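Minor fimbrium anchoring subunit Mfa2 (PDB 5NFI) attaches the minor (Mfa1) fimbriae of Porphyromonas gingivalis to the outer membrane and regulates their length. Local coordinates at residues D249-V255 and V268-N274; T147-L153 and D193-A198. All coordinates share one frame. Residues are numbered along the deposited sequence.

Overall arrangement
Interactions 1 and 2 are neighbouring parts of one beta sheet. Their centres lie about 10 Å apart, on the same side of the chain's centre. The local strand order is 196-202, 133-151, 249-258, 266-273. Interaction 2 joins the first two strands and interaction 1 the last two. The middle pair, 133-151 and 249-258, runs parallel, while both interactions are antiparallel. Probable hydrogen bonds link the middle strands, from I252 N to T147 O (2.7 Å) and from L254 N to S149 O (2.7 Å). R253 of interaction 1 forms a salt bridge with D151 of interaction 2. A weak ion pair joins D251 OD2 and R197 NH2 at 3.7 Å.

Interaction 1 of 2, residues D249-V255 and V268-N274; sequences DFDIRLV and VVQIWIN
Two extended strands run antiparallel, at 167° with axes 4.6 Å apart. V268, already within strand 266-273, packs CG2 against L254 CB at 4.3 Å. V269 and Q270 together face V255 as a beta bulge, V269 having psi near 9°. V255 O accepts V269 N (2.8 Å), and V255 N donates to Q270 O (2.8 Å). I271 is a non-hydrogen-bonded partner of L254, with I271 CB 3.7 Å from L254 CD2. These strands form a beta hairpin at the C-terminal end of the chain. I252, L254, I271 and I273 share its buried face, where helix 229-233 packs on I252 and I273. W272 pairs with R253: W272 N to R253 O is 2.7 Å, R253 N to W272 O 2.8 Å. On this second face W272 (chi1 m) donates from NE1 to Q270 OE1 at 3.0 Å. The extended R253 side chain places NH1 over one face of the indole, 3.8 Å from W272 NE1, and salt-bridges D151. I273 opposes I252, CA to CA 4.6 Å. N274 turns left-handed (phi/psi 45/41). N274 N donates to D251 O (2.9 Å), while its side-chain OD1 accepts D251 N (2.8 Å).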
loop_
_atom_site.group_PDB
_atom_site.type_symbol
_atom_site.label_atom_id
_atom_site.label_comp_id
_atom_site.label_asym_id
_atom_site.label_seq_id
_atom_site.Cartn_x
_atom_site.Cartn_y
_atom_site.Cartn_z
ATOM N N ASP A 249 1.423 8.440 -6.126
ATOM C CA ASP A 249 1.639 9.780 -5.611
ATOM C C ASP A 249 0.442 10.649 -5.923
ATOM O O ASP A 249 -0.041 10.678 -7.050
ATOM C CB ASP A 249 2.910 10.378 -6.194
ATOM C CG ASP A 249 4.148 9.805 -5.551
ATOM O OD1 ASP A 249 4.397 8.605 -5.764
ATOM O OD2 ASP A 249 4.859 10.542 -4.827
ATOM N N PHE A 250 -0.054 11.350 -4.916
ATOM C CA PHE A 250 -1.316 12.046 -5.077
ATOM C C PHE A 250 -1.221 13.490 -4.590
ATOM O O PHE A 250 -1.097 13.739 -3.392
ATOM C CB PHE A 250 -2.429 11.290 -4.343
ATOM C CG PHE A 250 -2.707 9.926 -4.907
ATOM C CD1 PHE A 250 -1.990 8.815 -4.465
ATOM C CD2 PHE A 250 -3.680 9.746 -5.880
ATOM C CE1 PHE A 250 -2.231 7.553 -4.984
ATOM C CE2 PHE A 250 -3.935 8.476 -6.415
ATOM C CZ PHE A 250 -3.201 7.376 -5.962
ATOM N N ASP A 251 -1.244 14.435 -5.529
ATOM C CA ASP A 251 -1.280 15.844 -5.165
ATOM C C ASP A 251 -2.740 16.263 -5.146
ATOM O O ASP A 251 -3.427 16.199 -6.161
ATOM C CB ASP A 251 -0.473 16.720 -6.123
ATOM C CG ASP A 251 0.051 17.983 -5.445
ATOM O OD1 ASP A 251 -0.315 18.214 -4.273
ATOM O OD2 ASP A 251 0.821 18.759 -6.060
ATOM N N ILE A 252 -3.212 16.651 -3.968
ATOM C CA ILE A 252 -4.619 16.974 -3.765
ATOM C C ILE A 252 -4.778 18.414 -3.341
ATOM O O ILE A 252 -4.097 18.882 -2.413
ATOM C CB ILE A 252 -5.260 16.071 -2.698
ATOM C CG1 ILE A 252 -4.994 14.602 -3.036
ATOM C CG2 ILE A 252 -6.756 16.382 -2.559
ATOM C CD1 ILE A 252 -5.625 13.636 -2.085
ATOM N N ARG A 253 -5.664 19.125 -4.028
ATOM C CA ARG A 253 -5.982 20.483 -3.618
ATOM C C ARG A 253 -7.430 20.610 -3.165
ATOM O O ARG A 253 -8.355 20.161 -3.838
ATOM C CB ARG A 253 -5.699 21.475 -4.734
ATOM C CG ARG A 253 -5.997 22.899 -4.313
ATOM C CD ARG A 253 -5.545 23.885 -5.350
ATOM N NE ARG A 253 -6.036 25.210 -5.026
ATOM C CZ ARG A 253 -6.691 25.990 -5.882
ATOM N NH1 ARG A 253 -6.915 25.578 -7.128
ATOM N NH2 ARG A 253 -7.104 27.192 -5.498
ATOM N N LEU A 254 -7.607 21.212 -2.001
ATOM C CA LEU A 254 -8.927 21.512 -1.480
ATOM C C LEU A 254 -9.120 23.023 -1.481
ATOM O O LEU A 254 -8.385 23.752 -0.816
ATOM C CB LEU A 254 -9.083 20.937 -0.082
ATOM C CG LEU A 254 -8.861 19.426 -0.028
ATOM C CD1 LEU A 254 -8.972 18.883 1.407
ATOM C CD2 LEU A 254 -9.828 18.730 -0.983
ATOM N N VAL A 255 -10.072 23.496 -2.271
ATOM C CA VAL A 255 -10.342 24.921 -2.302
ATOM C C VAL A 255 -11.412 25.262 -1.275
ATOM O O VAL A 255 -12.538 24.790 -1.363
ATOM C CB VAL A 255 -10.783 25.374 -3.681
ATOM C CG1 VAL A 255 -10.923 26.891 -3.709
ATOM C CG2 VAL A 255 -9.771 24.896 -4.717
ATOM N N VAL A 268 -15.441 23.391 1.874
ATOM C CA VAL A 268 -14.630 23.044 0.714
ATOM C C VAL A 268 -15.537 22.988 -0.512
ATOM O O VAL A 268 -16.566 22.315 -0.498
ATOM C CB VAL A 268 -13.898 21.706 0.930
ATOM C CG1 VAL A 268 -13.374 21.140 -0.378
ATOM C CG2 VAL A 268 -12.766 21.861 1.936
ATOM N N VAL A 269 -15.158 23.715 -1.561
ATOM C CA VAL A 269 -15.997 23.908 -2.743
ATOM C C VAL A 269 -15.348 23.426 -4.036
ATOM O O VAL A 269 -15.870 23.692 -5.118
ATOM C CB VAL A 269 -16.360 25.403 -2.945
ATOM C CG1 VAL A 269 -17.222 25.922 -1.793
ATOM C CG2 VAL A 269 -15.094 26.233 -3.089
ATOM N N GLN A 270 -14.214 22.740 -3.917
ATOM C CA GLN A 270 -13.484 22.180 -5.053
ATOM C C GLN A 270 -12.399 21.235 -4.565
ATOM O O GLN A 270 -11.545 21.609 -3.744
ATOM C CB GLN A 270 -12.843 23.268 -5.910
ATOM C CG GLN A 270 -13.607 23.591 -7.165
ATOM C CD GLN A 270 -12.934 24.654 -8.013
ATOM O OE1 GLN A 270 -11.778 25.018 -7.783
ATOM N NE2 GLN A 270 -13.663 25.158 -9.004
ATOM N N ILE A 271 -12.422 20.011 -5.065
ATOM C CA ILE A 271 -11.333 19.112 -4.770
ATOM C C ILE A 271 -10.611 18.710 -6.067
ATOM O O ILE A 271 -11.199 18.130 -6.980
ATOM C CB ILE A 271 -11.827 17.874 -3.993
ATOM C CG1 ILE A 271 -10.760 16.779 -4.008
ATOM C CG2 ILE A 271 -13.129 17.360 -4.566
ATOM C CD1 ILE A 271 -11.088 15.588 -3.133
ATOM N N TRP A 272 -9.340 19.088 -6.149
ATOM C CA TRP A 272 -8.488 18.755 -7.277
ATOM C C TRP A 272 -7.608 17.573 -6.902
ATOM O O TRP A 272 -7.070 17.535 -5.793
ATOM C CB TRP A 272 -7.607 19.945 -7.676
ATOM C CG TRP A 272 -8.340 21.169 -8.133
ATOM C CD1 TRP A 272 -9.035 22.055 -7.352
ATOM C CD2 TRP A 272 -8.411 21.679 -9.472
ATOM N NE1 TRP A 272 -9.552 23.070 -8.125
ATOM C CE2 TRP A 272 -9.179 22.864 -9.428
ATOM C CE3 TRP A 272 -7.920 21.239 -10.704
ATOM C CZ2 TRP A 272 -9.462 23.610 -10.572
ATOM C CZ3 TRP A 272 -8.198 21.982 -11.833
ATOM C CH2 TRP A 272 -8.965 23.155 -11.762
ATOM N N ILE A 273 -7.459 16.616 -7.817
ATOM C CA ILE A 273 -6.525 15.503 -7.636
ATOM C C ILE A 273 -5.693 15.322 -8.903
ATOM O O ILE A 273 -6.232 15.173 -10.006
ATOM C CB ILE A 273 -7.233 14.183 -7.291
ATOM C CG1 ILE A 273 -8.040 14.338 -6.010
ATOM C CG2 ILE A 273 -6.201 13.062 -7.066
ATOM C CD1 ILE A 273 -8.812 13.102 -5.608
ATOM N N ASN A 274 -4.375 15.377 -8.723
ATOM C CA ASN A 274 -3.402 15.304 -9.804
ATOM C C ASN A 274 -3.771 16.180 -10.992
ATOM O O ASN A 274 -3.619 15.791 -12.152
ATOM C CB ASN A 274 -3.214 13.844 -10.222
ATOM C CG ASN A 274 -2.534 13.029 -9.133
ATOM O OD1 ASN A 274 -2.139 13.579 -8.095
ATOM N ND2 ASN A 274 -2.404 11.726 -9.346
#

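Interaction 2 of 2, residues T147-L153 and D193-A198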
loop_
_atom_site.group_PDB
_atom_site.type_symbol
_atom_site.label_atom_id
_atom_site.label_comp_id
_atom_site.label_asym_id
_atom_site.label_seq_id
_atom_site.Cartn_x
_atom_site.Cartn_y
_atom_site.Cartn_z
ATOM N N THR A 147 0.006 14.176 -0.922
ATOM C CA THR A 147 0.128 15.564 -0.521
ATOM C C THR A 147 -1.228 16.268 -0.641
ATOM O O THR A 147 -1.937 16.133 -1.652
ATOM C CB THR A 147 1.160 16.303 -1.378
ATOM O OG1 THR A 147 2.329 15.488 -1.521
ATOM C CG2 THR A 147 1.542 17.627 -0.739
ATOM N N VAL A 148 -1.586 17.028 0.381
ATOM C CA VAL A 148 -2.859 17.708 0.383
ATOM C C VAL A 148 -2.677 19.165 0.785
ATOM O O VAL A 148 -2.026 19.463 1.778
ATOM C CB VAL A 148 -3.854 17.036 1.336
ATOM C CG1 VAL A 148 -5.160 17.825 1.387
ATOM C CG2 VAL A 148 -4.106 15.607 0.908
ATOM N N SER A 149 -3.250 20.070 -0.003
ATOM C CA SER A 149 -3.247 21.479 0.339
ATOM C C SER A 149 -4.676 21.954 0.500
ATOM O O SER A 149 -5.542 21.625 -0.318
ATOM C CB SER A 149 -2.537 22.304 -0.736
ATOM O OG SER A 149 -1.383 21.642 -1.215
ATOM N N VAL A 150 -4.929 22.701 1.572
ATOM C CA VAL A 150 -6.168 23.460 1.685
ATOM C C VAL A 150 -5.846 24.925 1.462
ATOM O O VAL A 150 -4.975 25.504 2.116
ATOM C CB VAL A 150 -6.861 23.254 3.027
ATOM C CG1 VAL A 150 -8.126 24.090 3.094
ATOM C CG2 VAL A 150 -7.221 21.804 3.177
ATOM N N ASP A 151 -6.568 25.491 0.505
ATOM C CA ASP A 151 -6.275 26.782 -0.083
ATOM C C ASP A 151 -7.318 27.844 0.247
ATOM O O ASP A 151 -8.497 27.540 0.455
ATOM C CB ASP A 151 -6.183 26.635 -1.599
ATOM C CG ASP A 151 -5.147 27.531 -2.196
ATOM O OD1 ASP A 151 -4.130 27.779 -1.520
ATOM O OD2 ASP A 151 -5.347 27.993 -3.334
ATOM N N SER A 152 -6.867 29.095 0.233
ATOM C CA SER A 152 -7.713 30.254 0.474
ATOM C C SER A 152 -8.491 30.061 1.770
ATOM O O SER A 152 -9.676 29.732 1.766
ATOM C CB SER A 152 -8.646 30.501 -0.713
ATOM O OG SER A 152 -9.352 29.331 -1.084
ATOM N N LEU A 153 -7.802 30.273 2.881
ATOM C CA LEU A 153 -8.307 29.896 4.188
ATOM C C LEU A 153 -7.681 30.808 5.234
ATOM O O LEU A 153 -6.468 30.815 5.398
ATOM C CB LEU A 153 -7.973 28.422 4.458
ATOM C CG LEU A 153 -8.495 27.631 5.652
ATOM C CD1 LEU A 153 -9.932 27.218 5.455
ATOM C CD2 LEU A 153 -7.631 26.408 5.817
ATOM N N ASP A 193 -0.234 32.437 2.910
ATOM C CA ASP A 193 -0.995 33.203 3.884
ATOM C C ASP A 193 -2.324 32.529 4.165
ATOM O O ASP A 193 -2.874 32.649 5.257
ATOM C CB ASP A 193 -1.237 34.626 3.390
ATOM C CG ASP A 193 -0.066 35.543 3.655
ATOM O OD1 ASP A 193 0.220 35.803 4.845
ATOM O OD2 ASP A 193 0.560 36.011 2.677
ATOM N N SER A 194 -2.825 31.814 3.166
ATOM C CA SER A 194 -4.144 31.214 3.221
ATOM C C SER A 194 -4.082 29.744 2.863
ATOM O O SER A 194 -5.103 29.134 2.560
ATOM C CB SER A 194 -5.086 31.934 2.264
ATOM O OG SER A 194 -4.793 31.571 0.922
ATOM N N THR A 195 -2.875 29.184 2.890
ATOM C CA THR A 195 -2.657 27.815 2.431
ATOM C C THR A 195 -1.923 26.928 3.437
ATOM O O THR A 195 -0.928 27.332 4.035
ATOM C CB THR A 195 -1.861 27.791 1.122
ATOM O OG1 THR A 195 -2.289 28.864 0.274
ATOM C CG2 THR A 195 -2.074 26.469 0.405
ATOM N N CYS A 196 -2.424 25.707 3.604
ATOM C CA CYS A 196 -1.794 24.727 4.487
ATOM C C CYS A 196 -1.559 23.432 3.717
ATOM O O CYS A 196 -2.448 22.957 3.015
ATOM C CB CYS A 196 -2.660 24.463 5.731
ATOM S SG CYS A 196 -1.875 23.379 6.957
ATOM N N ARG A 197 -0.367 22.860 3.859
ATOM C CA ARG A 197 0.038 21.678 3.104
ATOM C C ARG A 197 0.406 20.558 4.067
ATOM O O ARG A 197 1.115 20.787 5.032
ATOM C CB ARG A 197 1.219 22.017 2.192
ATOM C CG ARG A 197 1.324 21.211 0.902
ATOM C CD ARG A 197 2.602 21.614 0.159
ATOM N NE ARG A 197 2.787 20.997 -1.160
ATOM C CZ ARG A 197 2.257 21.471 -2.290
ATOM N NH1 ARG A 197 1.471 22.550 -2.257
ATOM N NH2 ARG A 197 2.493 20.862 -3.454
ATOM N N ALA A 198 -0.077 19.350 3.803
ATOM C CA ALA A 198 0.201 18.184 4.626
ATOM C C ALA A 198 0.701 17.014 3.762
ATOM O O ALA A 198 0.221 16.805 2.640
ATOM C CB ALA A 198 -1.041 17.782 5.403
#
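This is an antiparallel strand pairing between the end of strand 133-151 and the beginning of strand 196-202. It lies inside a sheet, since strand 249-258 hydrogen-bonds to the other edge of 147-151. The two short axes run 4.7 Å apart at 165°. V148 and A198 form one hydrogen-bonded pair, with V148 N to A198 O at 2.9 Å and A198 N to V148 O at 2.8 Å. V150 and C196 form the next, with V150 N to C196 O at 2.9 Å and C196 N to V150 O at 3.0 Å. S149 and R197 make the non-hydrogen-bonded pair between them, CA to CA 4.3 Å. V148, V150, C196 and A198 point to one buried face. I161, L213 and V215 of other strands pack there. The other face is more polar. R197 runs along it, with NE 3.6 Å from T147 CG2. Past the last pair, T195 OG1 donates to D151 OD1 at 2.8 Å, while D151 OD2 holds R253 in a salt bridge. S152 then takes positive phi, and the chain leaves the strand. One apolar and one polar face suit a beta-sandwich layer, consistent with the transthyretin-like fold of the fimbrillin superfamily.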